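Local structure of putative hydrolase (Chromobacterium violaceum, 3MCW) at residues A98-G103 with V131-N136; T89-Q94 with E105-A110; A47-A50 with P54-H57; Q22-P27 with G147-D152. The protein probably acts as a hydrolase of the isochorismatase family, although its natural substrate is not established. One frame throughout, in Å; residues are numbered along the deposited sequence.

Contact 1 (A98-G103 with V131-N136)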
loop_
_atom_site.group_PDB
_atom_site.type_symbol
_atom_site.label_atom_id
_atom_site.label_comp_id
_atom_site.label_asym_id
_atom_site.label_seq_id
_atom_site.Cartn_x
_atom_site.Cartn_y
_atom_site.Cartn_z
ATOM N N ALA A 98 -1.611 9.890 1.820
ATOM C CA ALA A 98 -1.414 11.342 2.046
ATOM C C ALA A 98 -0.816 12.060 0.833
ATOM O O ALA A 98 -0.804 13.280 0.832
ATOM C CB ALA A 98 -0.534 11.567 3.264
ATOM N N PHE A 99 -0.317 11.311 -0.167
ATOM C CA PHE A 99 0.241 11.930 -1.353
ATOM C C PHE A 99 -0.796 12.273 -2.432
ATOM O O PHE A 99 -0.577 13.162 -3.263
ATOM C CB PHE A 99 1.310 11.034 -1.978
ATOM C CG PHE A 99 2.523 10.877 -1.115
ATOM C CD1 PHE A 99 3.560 11.815 -1.138
ATOM C CD2 PHE A 99 2.645 9.814 -0.243
ATOM C CE1 PHE A 99 4.665 11.706 -0.348
ATOM C CE2 PHE A 99 3.743 9.698 0.558
ATOM C CZ PHE A 99 4.771 10.643 0.512
ATOM N N ILE A 100 -1.896 11.572 -2.456
ATOM C CA ILE A 100 -2.799 11.624 -3.598
ATOM C C ILE A 100 -3.761 12.772 -3.449
ATOM O O ILE A 100 -4.496 12.889 -2.475
ATOM C CB ILE A 100 -3.473 10.278 -3.857
ATOM C CG1 ILE A 100 -2.387 9.291 -4.369
ATOM C CG2 ILE A 100 -4.600 10.456 -4.898
ATOM C CD1 ILE A 100 -2.826 7.871 -4.579
ATOM N N GLY A 101 -3.693 13.675 -4.410
ATOM C CA GLY A 101 -4.562 14.829 -4.460
ATOM C C GLY A 101 -4.128 15.944 -3.528
ATOM O O GLY A 101 -4.900 16.882 -3.314
ATOM N N THR A 102 -2.924 15.805 -3.020
ATOM C CA THR A 102 -2.355 16.826 -2.239
ATOM C C THR A 102 -1.060 17.248 -2.855
ATOM O O THR A 102 -0.527 16.635 -3.780
ATOM C CB THR A 102 -2.077 16.370 -0.821
ATOM O OG1 THR A 102 -0.887 15.592 -0.836
ATOM C CG2 THR A 102 -3.255 15.543 -0.251
ATOM N N GLY A 103 -0.537 18.317 -2.296
ATOM C CA GLY A 103 0.762 18.804 -2.687
ATOM C C GLY A 103 1.884 18.219 -1.857
ATOM O O GLY A 103 2.939 18.855 -1.734
ATOM N N VAL A 131 2.874 5.057 3.614
ATOM C CA VAL A 131 4.242 4.582 3.710
ATOM C C VAL A 131 4.673 3.816 2.466
ATOM O O VAL A 131 5.791 3.973 1.998
ATOM C CB VAL A 131 4.472 3.754 5.002
ATOM C CG1 VAL A 131 5.839 3.133 5.016
ATOM C CG2 VAL A 131 4.264 4.631 6.224
ATOM N N ARG A 132 3.799 2.964 1.925
ATOM C CA ARG A 132 4.171 2.227 0.711
ATOM C C ARG A 132 4.498 3.223 -0.396
ATOM O O ARG A 132 5.503 3.046 -1.100
ATOM C CB ARG A 132 3.103 1.245 0.268
ATOM C CG ARG A 132 2.987 0.003 1.122
ATOM C CD ARG A 132 2.019 -1.003 0.519
ATOM N NE ARG A 132 1.802 -2.208 1.310
ATOM C CZ ARG A 132 1.944 -3.455 0.854
ATOM N NH1 ARG A 132 2.417 -3.733 -0.336
ATOM N NH2 ARG A 132 1.500 -4.450 1.608
HETATM N N MSE A 133 3.654 4.230 -0.581
HETATM C CA MSE A 133 3.962 5.243 -1.610
HETATM C C MSE A 133 5.207 6.023 -1.286
HETATM O O MSE A 133 6.039 6.247 -2.169
HETATM C CB MSE A 133 2.803 6.206 -1.856
HETATM C CG MSE A 133 1.753 5.615 -2.662
HETATM SE SE MSE A 133 0.445 6.907 -3.333
HETATM C CE MSE A 133 1.613 8.103 -4.333
ATOM N N ALA A 134 5.367 6.452 -0.035
ATOM C CA ALA A 134 6.570 7.205 0.324
ATOM C C ALA A 134 7.844 6.449 -0.008
ATOM O O ALA A 134 8.784 7.014 -0.575
ATOM C CB ALA A 134 6.541 7.586 1.803
ATOM N N GLY A 135 7.912 5.190 0.396
ATOM C CA GLY A 135 9.112 4.418 0.145
ATOM C C GLY A 135 9.364 4.244 -1.351
ATOM O O GLY A 135 10.479 4.432 -1.847
ATOM N N ASN A 136 8.306 3.949 -2.109
ATOM C CA ASN A 136 8.484 3.767 -3.545
ATOM C C ASN A 136 8.823 5.058 -4.284
ATOM O O ASN A 136 9.478 5.015 -5.321
ATOM C CB ASN A 136 7.239 3.120 -4.183
ATOM C CG ASN A 136 7.032 1.620 -3.898
ATOM O OD1 ASN A 136 6.086 1.055 -4.434
ATOM N ND2 ASN A 136 7.872 0.982 -3.141
#
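Phe99 lays one end of its ring against Ala134: CE2 comes to 3.7 Å from Ala134 CB, and CZ lies about as near to the same methyl. The ring meets the helix obliquely, and CE2 also closes to 3.7 Å from Ala134 N, so it rests on the backbone as well as on the methyl. CG stands anti to the carbonyl carbon (chi1 -67°), which sends the ring toward the helix. Beside it the selenomethionine Met133 runs back past Phe99 in the opposite direction, its CE 3.8 Å from Phe99 CB. Ile100 crosses Met133 at about a right angle and brings CD1 to 3.6 Å from SE. Two conformers were deposited for Met133, and these contacts hold for the one described here.

Behind this first shell, a type II turn from Phe99 to Thr102 folds the loop back, with Gly101 at positive phi. Ala98 N is hydrogen-bonded to Thr130 OG1, and Leu104 and Leu108 also pack on Phe99. Met133 packs on Met133 of the second subunit, and Asn136 is hydrogen-bonded to Ser97 and Asn96 of that subunit. The contact thus clamps a loop of the alpha/beta fold onto helix 123-136 at the dimer interface.

Contact 2 (T89-Q94 with E105-A110). With EDO (1,2-ethanediol), chain L.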
loop_
_atom_site.group_PDB
_atom_site.type_symbol
_atom_site.label_atom_id
_atom_site.label_comp_id
_atom_site.label_asym_id
_atom_site.label_seq_id
_atom_site.Cartn_x
_atom_site.Cartn_y
_atom_site.Cartn_z
ATOM N N THR A 89 1.815 23.248 9.645
ATOM C CA THR A 89 1.270 22.764 8.390
ATOM C C THR A 89 0.298 21.607 8.608
ATOM O O THR A 89 0.643 20.608 9.220
ATOM C CB THR A 89 2.363 22.333 7.437
ATOM O OG1 THR A 89 3.285 23.418 7.282
ATOM C CG2 THR A 89 1.837 21.853 6.096
ATOM N N VAL A 90 -0.902 21.778 8.081
ATOM C CA VAL A 90 -1.936 20.740 8.056
ATOM C C VAL A 90 -2.324 20.536 6.604
ATOM O O VAL A 90 -2.636 21.518 5.914
ATOM C CB VAL A 90 -3.187 21.157 8.879
ATOM C CG1 VAL A 90 -4.270 20.085 8.792
ATOM C CG2 VAL A 90 -2.827 21.467 10.333
ATOM N N ILE A 91 -2.264 19.291 6.133
ATOM C CA ILE A 91 -2.643 18.916 4.788
ATOM C C ILE A 91 -3.807 17.966 4.859
ATOM O O ILE A 91 -3.731 16.919 5.509
ATOM C CB ILE A 91 -1.497 18.297 3.993
ATOM C CG1 ILE A 91 -0.349 19.321 3.847
ATOM C CG2 ILE A 91 -1.947 17.756 2.660
ATOM C CD1 ILE A 91 0.875 18.805 3.166
ATOM N N ALA A 92 -4.913 18.327 4.221
ATOM C CA ALA A 92 -6.096 17.516 4.173
ATOM C C ALA A 92 -6.066 16.574 2.970
ATOM O O ALA A 92 -5.648 16.963 1.868
ATOM C CB ALA A 92 -7.364 18.405 4.088
ATOM N N LYS A 93 -6.537 15.363 3.162
ATOM C CA LYS A 93 -6.645 14.379 2.080
ATOM C C LYS A 93 -8.027 13.776 2.069
ATOM O O LYS A 93 -8.743 13.802 3.062
ATOM C CB LYS A 93 -5.611 13.261 2.267
ATOM C CG LYS A 93 -5.859 12.334 3.447
ATOM C CD LYS A 93 -4.710 11.311 3.610
ATOM C CE LYS A 93 -4.852 10.385 4.805
ATOM N NZ LYS A 93 -6.004 9.528 4.717
ATOM N N GLN A 94 -8.405 13.179 0.935
ATOM C CA GLN A 94 -9.709 12.529 0.794
ATOM C C GLN A 94 -9.581 11.060 0.461
ATOM O O GLN A 94 -10.593 10.401 0.379
ATOM C CB GLN A 94 -10.555 13.212 -0.261
ATOM C CG GLN A 94 -10.998 14.575 0.161
ATOM C CD GLN A 94 -12.045 15.145 -0.768
ATOM O OE1 GLN A 94 -13.023 14.478 -1.160
ATOM N NE2 GLN A 94 -11.856 16.382 -1.124
ATOM N N GLU A 105 4.098 15.542 -1.938
ATOM C CA GLU A 105 5.384 15.187 -2.513
ATOM C C GLU A 105 6.170 16.424 -2.979
ATOM O O GLU A 105 7.363 16.570 -2.678
ATOM C CB GLU A 105 5.250 14.200 -3.678
ATOM C CG GLU A 105 6.592 13.779 -4.228
ATOM C CD GLU A 105 6.532 12.861 -5.439
ATOM O OE1 GLU A 105 5.430 12.552 -5.925
ATOM O OE2 GLU A 105 7.618 12.453 -5.889
ATOM N N ALA A 106 5.483 17.318 -3.697
ATOM C CA ALA A 106 6.175 18.505 -4.192
ATOM C C ALA A 106 6.679 19.388 -3.048
ATOM O O ALA A 106 7.751 19.980 -3.136
ATOM C CB ALA A 106 5.271 19.280 -5.148
ATOM N N LEU A 107 5.895 19.514 -1.983
ATOM C CA LEU A 107 6.306 20.306 -0.830
ATOM C C LEU A 107 7.557 19.713 -0.187
ATOM O O LEU A 107 8.511 20.421 0.156
ATOM C CB LEU A 107 5.136 20.381 0.179
ATOM C CG LEU A 107 5.474 21.115 1.462
ATOM C CD1 LEU A 107 5.709 22.591 1.196
ATOM C CD2 LEU A 107 4.387 20.879 2.520
ATOM N N LEU A 108 7.560 18.391 0.017
ATOM C CA LEU A 108 8.716 17.738 0.606
ATOM C C LEU A 108 9.974 17.951 -0.238
ATOM O O LEU A 108 11.030 18.314 0.277
ATOM C CB LEU A 108 8.433 16.240 0.797
ATOM C CG LEU A 108 7.304 15.861 1.769
ATOM C CD1 LEU A 108 7.059 14.356 1.735
ATOM C CD2 LEU A 108 7.639 16.296 3.192
ATOM N N ARG A 109 9.839 17.724 -1.539
ATOM C CA ARG A 109 11.011 17.824 -2.407
ATOM C C ARG A 109 11.523 19.270 -2.516
ATOM O O ARG A 109 12.720 19.492 -2.537
ATOM C CB ARG A 109 10.731 17.263 -3.789
ATOM C CG ARG A 109 10.414 15.756 -3.789
ATOM C CD ARG A 109 10.429 15.209 -5.190
ATOM N NE ARG A 109 10.038 13.807 -5.266
ATOM C CZ ARG A 109 10.789 12.803 -4.894
ATOM N NH1 ARG A 109 12.026 12.984 -4.457
ATOM N NH2 ARG A 109 10.266 11.586 -4.962
ATOM N N ALA A 110 10.613 20.251 -2.529
ATOM C CA ALA A 110 11.025 21.660 -2.651
ATOM C C ALA A 110 11.864 22.087 -1.452
ATOM O O ALA A 110 12.733 22.977 -1.559
ATOM C CB ALA A 110 9.824 22.553 -2.795
HETATM C C1 EDO L . 6.889 21.873 7.400
HETATM O O1 EDO L . 5.530 21.590 7.604
HETATM C C2 EDO L . 7.266 22.906 8.434
HETATM O O2 EDO L . 7.361 22.283 9.726
#
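Ile91 and Leu107 meet through their outermost methyls, Ile91 CD1 lying 4.1 Å from Leu107 CD2, and the side chains slide past each other in opposite directions. Each leaves its backbone toward the other segment. On the helix, CG of Leu107 is placed opposite the backbone N (chi1 177°), and this carries CD2 out toward the strand. Ile91 answers with an extended CG1-CD1 arm. Thr89, two residues earlier and on the same side of the strand, adds a looser touch: its CG2 is 4.5 Å from the same Leu107 CD2. The hydroxyl of Thr89 stands apart from this apolar patch, with OG1 2.9 Å from O1 of a 1,2-ethanediol molecule, probably from the crystallisation liquor.

Along the helix, one turn is braced by a salt bridge. Arg109 approaches Glu105 side-on, and both NE (2.8 Å) and NH2 (2.9 Å) reach the single oxygen OE2 on its anti side. That oxygen lies in the guanidinium plane, which fixes the rotation of the group; NH2 is also bonded to Leu137 O. Lys93, at the strand's far end, is salt-bridged to Asp19, consistent with the lysine and aspartate of the catalytic triad of isochorismatase-like hydrolases, and hydrogen-bonded to Ser126, probably where relatives carry the cysteine. The contact itself is thin surface packing of helix 104-111 against the outermost strand 89-93, as in three-layer alpha/beta folds built on a parallel sheet.

Contact 3 (A47-A50 with P54-H57). With EDO (1,2-ethanediol), chain L.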
loop_
_atom_site.group_PDB
_atom_site.type_symbol
_atom_site.label_atom_id
_atom_site.label_comp_id
_atom_site.label_asym_id
_atom_site.label_seq_id
_atom_site.Cartn_x
_atom_site.Cartn_y
_atom_site.Cartn_z
ATOM N N ALA A 47 8.731 16.784 21.082
ATOM C CA ALA A 47 10.134 16.838 20.766
ATOM C C ALA A 47 10.393 17.607 19.478
ATOM O O ALA A 47 11.349 18.406 19.404
ATOM C CB ALA A 47 10.723 15.453 20.699
ATOM N N TRP A 48 9.580 17.368 18.454
ATOM C CA TRP A 48 9.718 18.077 17.185
ATOM C C TRP A 48 9.526 19.566 17.390
ATOM O O TRP A 48 10.278 20.376 16.833
ATOM C CB TRP A 48 8.789 17.492 16.110
ATOM C CG TRP A 48 9.508 16.676 15.073
ATOM C CD1 TRP A 48 9.802 17.110 13.818
ATOM C CD2 TRP A 48 10.054 15.355 15.186
ATOM N NE1 TRP A 48 10.516 16.152 13.151
ATOM C CE2 TRP A 48 10.693 15.073 13.969
ATOM C CE3 TRP A 48 10.044 14.359 16.181
ATOM C CZ2 TRP A 48 11.297 13.848 13.701
ATOM C CZ3 TRP A 48 10.684 13.153 15.939
ATOM C CH2 TRP A 48 11.294 12.899 14.687
ATOM N N ARG A 49 8.494 19.942 18.114
ATOM C CA ARG A 49 8.224 21.345 18.402
ATOM C C ARG A 49 9.375 21.975 19.193
ATOM O O ARG A 49 9.831 23.067 18.867
ATOM C CB ARG A 49 6.913 21.493 19.171
ATOM C CG ARG A 49 5.687 21.260 18.336
ATOM C CD ARG A 49 4.463 21.197 19.212
ATOM N NE ARG A 49 3.249 21.151 18.387
ATOM C CZ ARG A 49 2.047 20.805 18.801
ATOM N NH1 ARG A 49 1.822 20.381 20.025
ATOM N NH2 ARG A 49 1.030 20.890 17.955
ATOM N N ALA A 50 9.835 21.291 20.231
ATOM C CA ALA A 50 10.887 21.821 21.092
ATOM C C ALA A 50 12.174 22.035 20.309
ATOM O O ALA A 50 12.890 22.986 20.578
ATOM C CB ALA A 50 11.102 20.889 22.280
ATOM N N PRO A 54 10.955 20.037 11.197
ATOM C CA PRO A 54 9.829 20.094 10.302
ATOM C C PRO A 54 8.719 19.095 10.684
ATOM O O PRO A 54 9.019 17.957 11.041
ATOM C CB PRO A 54 10.450 19.727 8.936
ATOM C CG PRO A 54 11.863 19.765 9.065
ATOM C CD PRO A 54 12.193 19.649 10.503
ATOM N N LEU A 55 7.463 19.504 10.537
ATOM C CA LEU A 55 6.361 18.637 10.888
ATOM C C LEU A 55 5.151 18.963 10.049
ATOM O O LEU A 55 4.911 20.119 9.676
ATOM C CB LEU A 55 6.101 18.544 12.380
ATOM C CG LEU A 55 5.543 19.780 12.974
ATOM C CD1 LEU A 55 4.113 19.607 12.994
ATOM C CD2 LEU A 55 6.061 19.953 14.412
ATOM N N ILE A 56 4.399 17.930 9.703
ATOM C CA ILE A 56 3.148 18.070 8.932
ATOM C C ILE A 56 2.101 17.160 9.577
ATOM O O ILE A 56 2.343 15.954 9.778
ATOM C CB ILE A 56 3.335 17.688 7.447
ATOM C CG1 ILE A 56 4.320 18.645 6.760
ATOM C CG2 ILE A 56 2.008 17.630 6.726
ATOM C CD1 ILE A 56 4.692 18.210 5.345
ATOM N N HIS A 57 0.933 17.724 9.849
ATOM C CA HIS A 57 -0.248 16.970 10.251
ATOM C C HIS A 57 -1.049 16.631 9.001
ATOM O O HIS A 57 -1.375 17.514 8.218
ATOM C CB HIS A 57 -1.117 17.797 11.181
ATOM C CG HIS A 57 -0.457 18.343 12.380
ATOM N ND1 HIS A 57 -0.398 17.636 13.562
ATOM C CD2 HIS A 57 0.174 19.527 12.576
ATOM C CE1 HIS A 57 0.230 18.402 14.440
ATOM N NE2 HIS A 57 0.602 19.551 13.872
HETATM C C1 EDO L . 6.889 21.873 7.400
HETATM O O1 EDO L . 5.530 21.590 7.604
HETATM C C2 EDO L . 7.266 22.906 8.434
HETATM O O2 EDO L . 7.361 22.283 9.726
#
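Trp48 turns the edge of its indole toward the strand, and CD1 comes within 3.0 Å of Pro54 O, which lies near the ring plane. The neighbouring NE1 is 3.2 Å from the same oxygen, but the angle is too poor for a hydrogen bond; NE1 is instead bonded to Pro13 O. The first torsion of Trp48, -106°, is off the staggered positions and goes with this edge lying close to Pro54 O.

Leu55 packs against the root of the Trp48 side chain, its CD2 4.0 Å from Trp48 CB, and meets the indole obliquely. Its CG lies between backbone N and carbonyl carbon (chi1 70°), and CD2 also reaches Arg49 CG at 4.2 Å. Arg49 then runs extended past the leucine toward His57, whose ring edge faces the guanidinium: NH2 and His57 NE2 are 4.3 Å apart. Both groups are held by Glu88, through a salt bridge to Arg49 NE and a hydrogen bond to His57 NE2.

On the backbone of Leu55, 1,2-ethanediol bonds both polar groups, O2 accepting from Leu55 N (2.9 Å) and O1 donating to Leu55 O (2.6 Å). Helix 37-51 thus returns to strand 55-60 within a beta-alpha-beta unit through the apolar contacts of Leu55 with Trp48 and Arg49 and the indole edge set against Pro54 O, while the carboxylate of Glu88 probably offsets the positive charge brought close to His57.

Contact 4 (Q22-P27 with G147-D152). With EDO (1,2-ethanediol), chain J.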
loop_
_atom_site.group_PDB
_atom_site.type_symbol
_atom_site.label_atom_id
_atom_site.label_comp_id
_atom_site.label_asym_id
_atom_site.label_seq_id
_atom_site.Cartn_x
_atom_site.Cartn_y
_atom_site.Cartn_z
ATOM N N GLN A 22 -10.627 12.384 16.194
ATOM C CA GLN A 22 -11.494 11.768 17.190
ATOM C C GLN A 22 -12.396 10.683 16.598
ATOM O O GLN A 22 -12.837 9.798 17.324
ATOM C CB GLN A 22 -12.290 12.826 17.933
ATOM C CG GLN A 22 -11.363 13.750 18.749
ATOM C CD GLN A 22 -12.055 14.922 19.381
ATOM O OE1 GLN A 22 -13.181 14.814 19.778
ATOM N NE2 GLN A 22 -11.376 16.061 19.440
ATOM N N ALA A 23 -12.596 10.702 15.286
ATOM C CA ALA A 23 -13.337 9.675 14.554
ATOM C C ALA A 23 -12.935 8.281 14.933
ATOM O O ALA A 23 -13.793 7.389 15.014
ATOM C CB ALA A 23 -13.124 9.846 13.042
ATOM N N VAL A 24 -11.635 8.057 15.120
ATOM C CA VAL A 24 -11.150 6.711 15.304
ATOM C C VAL A 24 -11.472 6.136 16.657
ATOM O O VAL A 24 -11.247 4.948 16.856
ATOM C CB VAL A 24 -9.675 6.571 14.983
ATOM C CG1 VAL A 24 -9.341 7.067 13.554
ATOM C CG2 VAL A 24 -8.835 7.276 15.970
ATOM N N ASP A 25 -11.991 6.970 17.559
ATOM C CA ASP A 25 -12.493 6.507 18.851
ATOM C C ASP A 25 -13.872 5.905 18.766
ATOM O O ASP A 25 -14.342 5.293 19.726
ATOM C CB ASP A 25 -12.487 7.654 19.871
ATOM C CG ASP A 25 -11.122 8.227 20.103
ATOM O OD1 ASP A 25 -10.131 7.492 19.967
ATOM O OD2 ASP A 25 -11.035 9.429 20.422
ATOM N N ASP A 26 -14.539 6.050 17.635
ATOM C CA ASP A 26 -15.897 5.549 17.520
ATOM C C ASP A 26 -15.899 4.025 17.674
ATOM O O ASP A 26 -15.118 3.344 17.029
ATOM C CB ASP A 26 -16.531 5.941 16.188
ATOM C CG ASP A 26 -18.006 5.800 16.241
ATOM O OD1 ASP A 26 -18.487 4.697 16.076
ATOM O OD2 ASP A 26 -18.699 6.784 16.585
ATOM N N PRO A 27 -16.781 3.473 18.525
ATOM C CA PRO A 27 -16.761 2.026 18.729
ATOM C C PRO A 27 -17.080 1.248 17.480
ATOM O O PRO A 27 -16.730 0.056 17.412
ATOM C CB PRO A 27 -17.789 1.785 19.837
ATOM C CG PRO A 27 -18.232 3.047 20.262
ATOM C CD PRO A 27 -17.695 4.153 19.456
ATOM N N GLY A 147 3.612 4.455 17.930
ATOM C CA GLY A 147 2.719 5.571 17.715
ATOM C C GLY A 147 1.653 5.311 16.689
ATOM O O GLY A 147 0.959 6.225 16.251
ATOM N N CYS A 148 1.486 4.063 16.271
ATOM C CA CYS A 148 0.462 3.674 15.329
ATOM C C CYS A 148 -0.490 2.694 15.990
ATOM O O CYS A 148 -0.104 1.954 16.912
ATOM C CB CYS A 148 1.063 2.976 14.098
ATOM S SG CYS A 148 2.160 4.024 13.121
ATOM N N PHE A 149 -1.718 2.632 15.514
ATOM C CA PHE A 149 -2.626 1.580 15.938
ATOM C C PHE A 149 -3.572 1.241 14.794
ATOM O O PHE A 149 -3.717 2.019 13.831
ATOM C CB PHE A 149 -3.389 1.948 17.237
ATOM C CG PHE A 149 -4.430 3.013 17.150
ATOM C CD1 PHE A 149 -4.100 4.332 17.362
ATOM C CD2 PHE A 149 -5.749 2.681 16.983
ATOM C CE1 PHE A 149 -5.066 5.299 17.409
ATOM C CE2 PHE A 149 -6.735 3.633 17.021
ATOM C CZ PHE A 149 -6.392 4.938 17.246
ATOM N N THR A 150 -4.223 0.090 14.924
ATOM C CA THR A 150 -5.199 -0.370 13.976
ATOM C C THR A 150 -6.291 -1.146 14.718
ATOM O O THR A 150 -6.356 -1.076 15.950
ATOM C CB THR A 150 -4.536 -1.143 12.817
ATOM O OG1 THR A 150 -5.491 -1.288 11.766
ATOM C CG2 THR A 150 -3.945 -2.481 13.286
ATOM N N PHE A 151 -7.130 -1.830 13.947
ATOM C CA PHE A 151 -8.358 -2.431 14.432
ATOM C C PHE A 151 -8.399 -3.900 14.066
ATOM O O PHE A 151 -7.810 -4.363 13.084
ATOM C CB PHE A 151 -9.578 -1.719 13.856
ATOM C CG PHE A 151 -9.579 -0.257 14.139
ATOM C CD1 PHE A 151 -10.002 0.238 15.375
ATOM C CD2 PHE A 151 -9.083 0.648 13.221
ATOM C CE1 PHE A 151 -9.943 1.555 15.669
ATOM C CE2 PHE A 151 -9.061 2.005 13.519
ATOM C CZ PHE A 151 -9.498 2.444 14.753
ATOM N N ASP A 152 -9.171 -4.669 14.836
ATOM C CA ASP A 152 -9.457 -6.066 14.501
ATOM C C ASP A 152 -10.031 -6.134 13.080
ATOM O O ASP A 152 -10.746 -5.240 12.628
ATOM C CB ASP A 152 -10.528 -6.654 15.441
ATOM C CG ASP A 152 -10.090 -6.845 16.885
ATOM O OD1 ASP A 152 -8.989 -6.414 17.283
ATOM O OD2 ASP A 152 -10.888 -7.452 17.629
HETATM C C1 EDO J . -9.133 -11.675 18.285
HETATM O O1 EDO J . -8.900 -12.580 17.193
HETATM C C2 EDO J . -9.869 -10.364 17.981
HETATM O O2 EDO J . -10.839 -10.340 16.916
#
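Val24 sits in a short 3-10 turn, residues 22-25, that faces an extended run of chain. The turn is wound by Asp25 N bonding Gln22 O at 3.0 Å, and Asp26 N reaches back to Ala23 O at the same length. Across from it the chain turns a corner at Gly147 and continues through a weakly bonded strand at about 148-149. The backbones stay well apart, the nearest CA atoms being those of Val24 and Thr150 at 9.3 Å, so side chains must bridge the gap.

Two phenylalanines do so, both directed at Val24. Phe149 has CG between its backbone N and carbonyl carbon (chi1 70°), and the ring reaches across so that CZ meets Val24 CG2 at 3.6 Å, the methyl lying at the ring edge, near its plane. Phe151 also presents an edge, but here it meets the valine backbone: its CZ is 3.7 Å from Val24 O, with that oxygen near the ring plane, and 4.1 Å from Val24 CB. Val24 is therefore touched by one ring on a methyl and by the other at its carbonyl and CB.

The rings have further partners: Arg32 makes a cation-pi contact with Phe149, and Trp29 meets the ring of Phe151. Asp152 OD2 accepts a weak hydrogen bond from a second 1,2-ethanediol. Asn33 and His34, further along the loop after strand 14-18, add hydrogen bonds to Thr150 and Cys148. Between 22-27 and 147-152 themselves the contact is dispersion at ring edges, with the weakly positive C-H rim of Phe151 probably favouring its approach to the carbonyl oxygen.

How the contacts relate
Starting from the N terminus, the chain passes through 22-27, the first half of contact 4, which waits some 120 residues for its partner. Everything else falls within that long loop. Contact 3 closes first, a tight return from helix 37-51 to strand 55-60. Contacts 2 and 1 follow and cross, touching where Thr102 packs on Ile91: contact 2 sets helix 104-111 on edge strand 89-93, and contact 1 ties the intervening loop to helix 123-136. Contacts 2 and 3 are joined by backbone pairing of His57 with Thr89 and Ile91 and share one ethanediol. Contact 4 finally closes at 147-152, tying the loop after strand 14-18 to strand 140-149 and the chain just beyond it.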